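Local coordinates for glutamine amidotransferase domain-containing protein (Streptococcus mutans, PDB 3L7N) that probably acts as a class I glutamine amidotransferase, releasing ammonia from glutamine for transfer to another substrate, at residues H179-T183 with P184-A188; Y206-A210 with E211-T215. All coordinates share one frame; numbering follows the deposited sequence.

Both contacts are helix starts, each with a threonine at the N-cap, yet they sit at different depths. Contact 1 is partly buried: it joins the loop after strand 173-176 to helix 184-193, next to Cys91, and adds the apolar contact of Phe182 with Val187 to the cap. Contact 2 lies at the surface, where the loop after helix 197-203 turns into the short helix 210-214. Its chemistry is more polar, because Glu212 returns the threonine's bond and completes a capping box that contact 1 lacks. Their centres are about 12 Å apart, and the two helices touch: Val187 packs on Met213, and Gln214 NE2 makes a weak hydrogen bond to Pro184 O.

Contact 1 (H179-T183 with P184-A188); sequences HLEFT and PELVA
Leu186 turns its side chain back over the loop that leads into its own helix. Its CB sits 3.8 Å from Thr183 O. CG, placed beside the backbone N (chi1 -55°), comes to 3.4 Å from Thr183 OG1, and CD2 stays close to that same oxygen. CD1 reaches farther back, to 3.9 Å from Glu181 O. Thr183 is the N-cap of helix 184-193: its OG1 accepts a weak hydrogen bond of 3.3 Å from Leu186 N, while Thr183 O takes Val187 N at 3.0 Å. Pro184 then opens the first turn. This is the loop after strand 173-176 in a class I glutaminase domain, and its His-x-Glu sequence, with His179 against Cys91, is consistent with the Cys-His-Glu triad of that family. His179 ND1 donates to Glu181 OE2 at 2.7 Å, on the syn side of the carboxylate and 17° out of the imidazole plane. Phe182 connects this pair to the helix. One face of its ring has His179 CB over the centre, and its CZ lies above a face of the imidazole toward the rim. Val187 CG2 meets the phenyl ring obliquely, 3.7 Å from Phe182 CD2, and the two side chains cross at about a right angle. Tyr218 touches both Phe182 and Val187, and Asn222 ND2 donates to Phe182 O.

Contact 2 (Y206-A210 with E211-T215); sequences YVQTA and EEMQT
Glu211 rests its CB against Thr209 OG1, 3.7 Å away, in the first turn of helix 210-214, whose N-terminus is closed by a capping box between Thr209 and Glu212. The rest of the Glu211 side chain leads away from the loop. Glu212 supplies both halves of the helix side of the box. Its backbone N donates to Thr209 OG1 at 2.9 Å, and its carboxylate turns back so that OE1 receives Thr209 N at 3.0 Å. That carboxylate oxygen also accepts from the threonine hydroxyl, at 3.2 Å. Both donors come in on the anti side of OE1, from opposite faces of the carboxylate plane. With chi1 of 77°, Thr209 OG1 sits between its own N and carbonyl carbon, facing the start of the helix. Met213 N follows with a 3.0 Å bond to Thr209 O. The Met213 side chain is buried: CG packs 3.6 Å from Gln208 OE1, and the side chain touches Leu197 of helix 197-203, Val187 of helix 184-193 and Ile113 of strand 106-113. The side chain of Gln214 lies against helix 184-193. At Thr215 the chain bonds twice to Glu211 O, through the backbone N at 3.1 Å and through OG1 at 2.7 Å, the hydroxyl tilted 17° from the carbonyl plane.

Contact 1 (H179-T183 with P184-A188)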
# COMPACT_ATOMS: atom_id res chain seq x y z
N HIS A 179 5.12 1.71 2.68
CA HIS A 179 5.57 0.50 2.06
C HIS A 179 6.49 -0.34 3.03
O HIS A 179 7.65 -0.06 3.15
CB HIS A 179 6.37 0.86 0.82
CG HIS A 179 5.58 1.59 -0.23
ND1 HIS A 179 4.90 0.93 -1.23
CD2 HIS A 179 5.43 2.91 -0.48
CE1 HIS A 179 4.35 1.83 -2.04
NE2 HIS A 179 4.66 3.03 -1.61
N LEU A 180 5.98 -1.37 3.63
CA LEU A 180 6.85 -2.28 4.38
C LEU A 180 7.42 -3.38 3.48
O LEU A 180 8.23 -4.22 3.95
CB LEU A 180 6.09 -2.93 5.50
CG LEU A 180 5.73 -2.05 6.67
CD1 LEU A 180 4.77 -0.92 6.27
CD2 LEU A 180 5.14 -2.91 7.80
N GLU A 181 6.97 -3.42 2.24
CA GLU A 181 7.21 -4.54 1.33
C GLU A 181 8.52 -4.31 0.52
O GLU A 181 8.91 -5.17 -0.31
CB GLU A 181 6.01 -4.69 0.33
CG GLU A 181 6.08 -3.76 -0.91
CD GLU A 181 5.46 -2.42 -0.69
OE1 GLU A 181 4.91 -2.14 0.41
OE2 GLU A 181 5.52 -1.62 -1.64
N PHE A 182 9.15 -3.14 0.72
CA PHE A 182 10.33 -2.75 -0.04
C PHE A 182 11.51 -3.77 0.13
O PHE A 182 11.58 -4.54 1.16
CB PHE A 182 10.78 -1.36 0.35
CG PHE A 182 10.02 -0.25 -0.33
CD1 PHE A 182 9.07 -0.54 -1.32
CD2 PHE A 182 10.31 1.12 -0.00
CE1 PHE A 182 8.38 0.51 -2.00
CE2 PHE A 182 9.63 2.19 -0.64
CZ PHE A 182 8.65 1.90 -1.66
N THR A 183 12.38 -3.78 -0.86
CA THR A 183 13.60 -4.50 -0.82
C THR A 183 14.58 -3.66 -1.66
O THR A 183 14.14 -2.74 -2.44
CB THR A 183 13.46 -5.84 -1.51
OG1 THR A 183 13.30 -5.63 -2.92
CG2 THR A 183 12.29 -6.62 -1.00
N PRO A 184 15.88 -3.97 -1.60
CA PRO A 184 16.80 -3.07 -2.37
C PRO A 184 16.47 -3.00 -3.87
O PRO A 184 16.50 -1.89 -4.49
CB PRO A 184 18.18 -3.68 -2.12
CG PRO A 184 18.02 -4.49 -0.76
CD PRO A 184 16.60 -4.92 -0.68
N GLU A 185 16.07 -4.11 -4.46
CA GLU A 185 15.77 -4.09 -5.88
C GLU A 185 14.48 -3.29 -6.22
O GLU A 185 14.40 -2.63 -7.29
CB GLU A 185 15.73 -5.49 -6.43
CG GLU A 185 17.08 -6.13 -6.51
CD GLU A 185 17.44 -6.87 -5.25
OE1 GLU A 185 16.71 -6.76 -4.22
OE2 GLU A 185 18.47 -7.57 -5.28
N LEU A 186 13.46 -3.34 -5.33
CA LEU A 186 12.24 -2.52 -5.59
C LEU A 186 12.60 -1.04 -5.49
O LEU A 186 12.16 -0.18 -6.32
CB LEU A 186 11.07 -2.87 -4.62
CG LEU A 186 10.53 -4.29 -4.46
CD1 LEU A 186 9.11 -4.25 -4.05
CD2 LEU A 186 10.66 -5.07 -5.63
N VAL A 187 13.45 -0.74 -4.52
CA VAL A 187 13.82 0.62 -4.30
C VAL A 187 14.68 1.13 -5.46
O VAL A 187 14.44 2.26 -5.97
CB VAL A 187 14.47 0.80 -2.97
CG1 VAL A 187 15.05 2.14 -2.88
CG2 VAL A 187 13.42 0.57 -1.83
N ALA A 188 15.54 0.25 -6.00
CA ALA A 188 16.28 0.54 -7.25
C ALA A 188 15.34 0.99 -8.33
O ALA A 188 15.59 2.03 -9.01
CB ALA A 188 17.05 -0.66 -7.69

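Contact 2 (Y206-A210 with E211-T215)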
# COMPACT_ATOMS: atom_id res chain seq x y z
N TYR A 206 11.46 15.43 3.95
CA TYR A 206 11.19 14.01 4.11
C TYR A 206 11.47 13.22 2.86
O TYR A 206 10.88 12.19 2.64
CB TYR A 206 9.79 13.81 4.55
CG TYR A 206 9.58 14.20 5.97
CD1 TYR A 206 10.41 13.67 6.98
CD2 TYR A 206 8.59 15.15 6.33
CE1 TYR A 206 10.25 14.05 8.33
CE2 TYR A 206 8.42 15.53 7.67
CZ TYR A 206 9.26 14.97 8.68
OH TYR A 206 9.12 15.31 10.01
N VAL A 207 12.41 13.71 2.07
CA VAL A 207 12.92 12.99 0.93
C VAL A 207 14.40 12.62 1.18
O VAL A 207 15.25 13.51 1.45
CB VAL A 207 12.83 13.86 -0.31
CG1 VAL A 207 13.45 13.17 -1.47
CG2 VAL A 207 11.38 14.23 -0.61
N GLN A 208 14.70 11.33 1.12
CA GLN A 208 16.08 10.88 1.31
C GLN A 208 16.87 10.83 -0.03
O GLN A 208 16.35 11.23 -1.07
CB GLN A 208 16.12 9.54 2.03
CG GLN A 208 15.71 9.62 3.45
CD GLN A 208 15.68 8.32 4.08
OE1 GLN A 208 15.85 7.30 3.43
NE2 GLN A 208 15.50 8.31 5.35
N THR A 209 18.15 10.44 0.05
CA THR A 209 19.02 10.34 -1.16
C THR A 209 18.99 8.89 -1.70
O THR A 209 18.77 7.90 -0.92
CB THR A 209 20.50 10.72 -0.83
OG1 THR A 209 21.14 9.63 -0.14
CG2 THR A 209 20.54 11.93 0.04
N ALA A 210 19.20 8.75 -3.03
CA ALA A 210 19.34 7.43 -3.66
C ALA A 210 20.25 6.50 -2.85
O ALA A 210 19.95 5.30 -2.69
CB ALA A 210 19.84 7.58 -5.09
N GLU A 211 21.33 7.08 -2.30
CA GLU A 211 22.29 6.31 -1.52
C GLU A 211 21.73 5.89 -0.15
O GLU A 211 22.00 4.75 0.34
CB GLU A 211 23.60 7.12 -1.34
CG GLU A 211 24.68 6.43 -0.39
CD GLU A 211 26.14 6.47 -0.99
OE1 GLU A 211 26.40 7.31 -1.92
OE2 GLU A 211 27.00 5.67 -0.54
N GLU A 212 20.99 6.79 0.48
CA GLU A 212 20.42 6.51 1.79
C GLU A 212 19.46 5.38 1.72
O GLU A 212 19.48 4.48 2.55
CB GLU A 212 19.73 7.73 2.35
CG GLU A 212 20.50 8.41 3.42
CD GLU A 212 20.06 9.82 3.63
OE1 GLU A 212 19.77 10.54 2.62
OE2 GLU A 212 19.97 10.22 4.80
N MET A 213 18.63 5.40 0.68
CA MET A 213 17.61 4.36 0.48
C MET A 213 18.19 3.08 -0.01
O MET A 213 17.79 1.97 0.43
CB MET A 213 16.54 4.85 -0.44
CG MET A 213 15.84 5.99 0.10
SD MET A 213 14.44 6.46 -0.81
CE MET A 213 15.15 7.29 -2.23
N GLN A 214 19.16 3.21 -0.92
CA GLN A 214 19.68 2.07 -1.62
C GLN A 214 20.50 1.14 -0.70
O GLN A 214 20.45 -0.10 -0.83
CB GLN A 214 20.48 2.52 -2.79
CG GLN A 214 20.83 1.43 -3.68
CD GLN A 214 19.69 1.03 -4.59
OE1 GLN A 214 19.36 1.75 -5.58
NE2 GLN A 214 19.05 -0.17 -4.29
N THR A 215 21.17 1.74 0.30
CA THR A 215 22.07 0.98 1.23
C THR A 215 21.33 0.46 2.44
O THR A 215 21.87 -0.33 3.19
CB THR A 215 23.22 1.84 1.72
OG1 THR A 215 22.70 3.02 2.33
CG2 THR A 215 24.15 2.25 0.52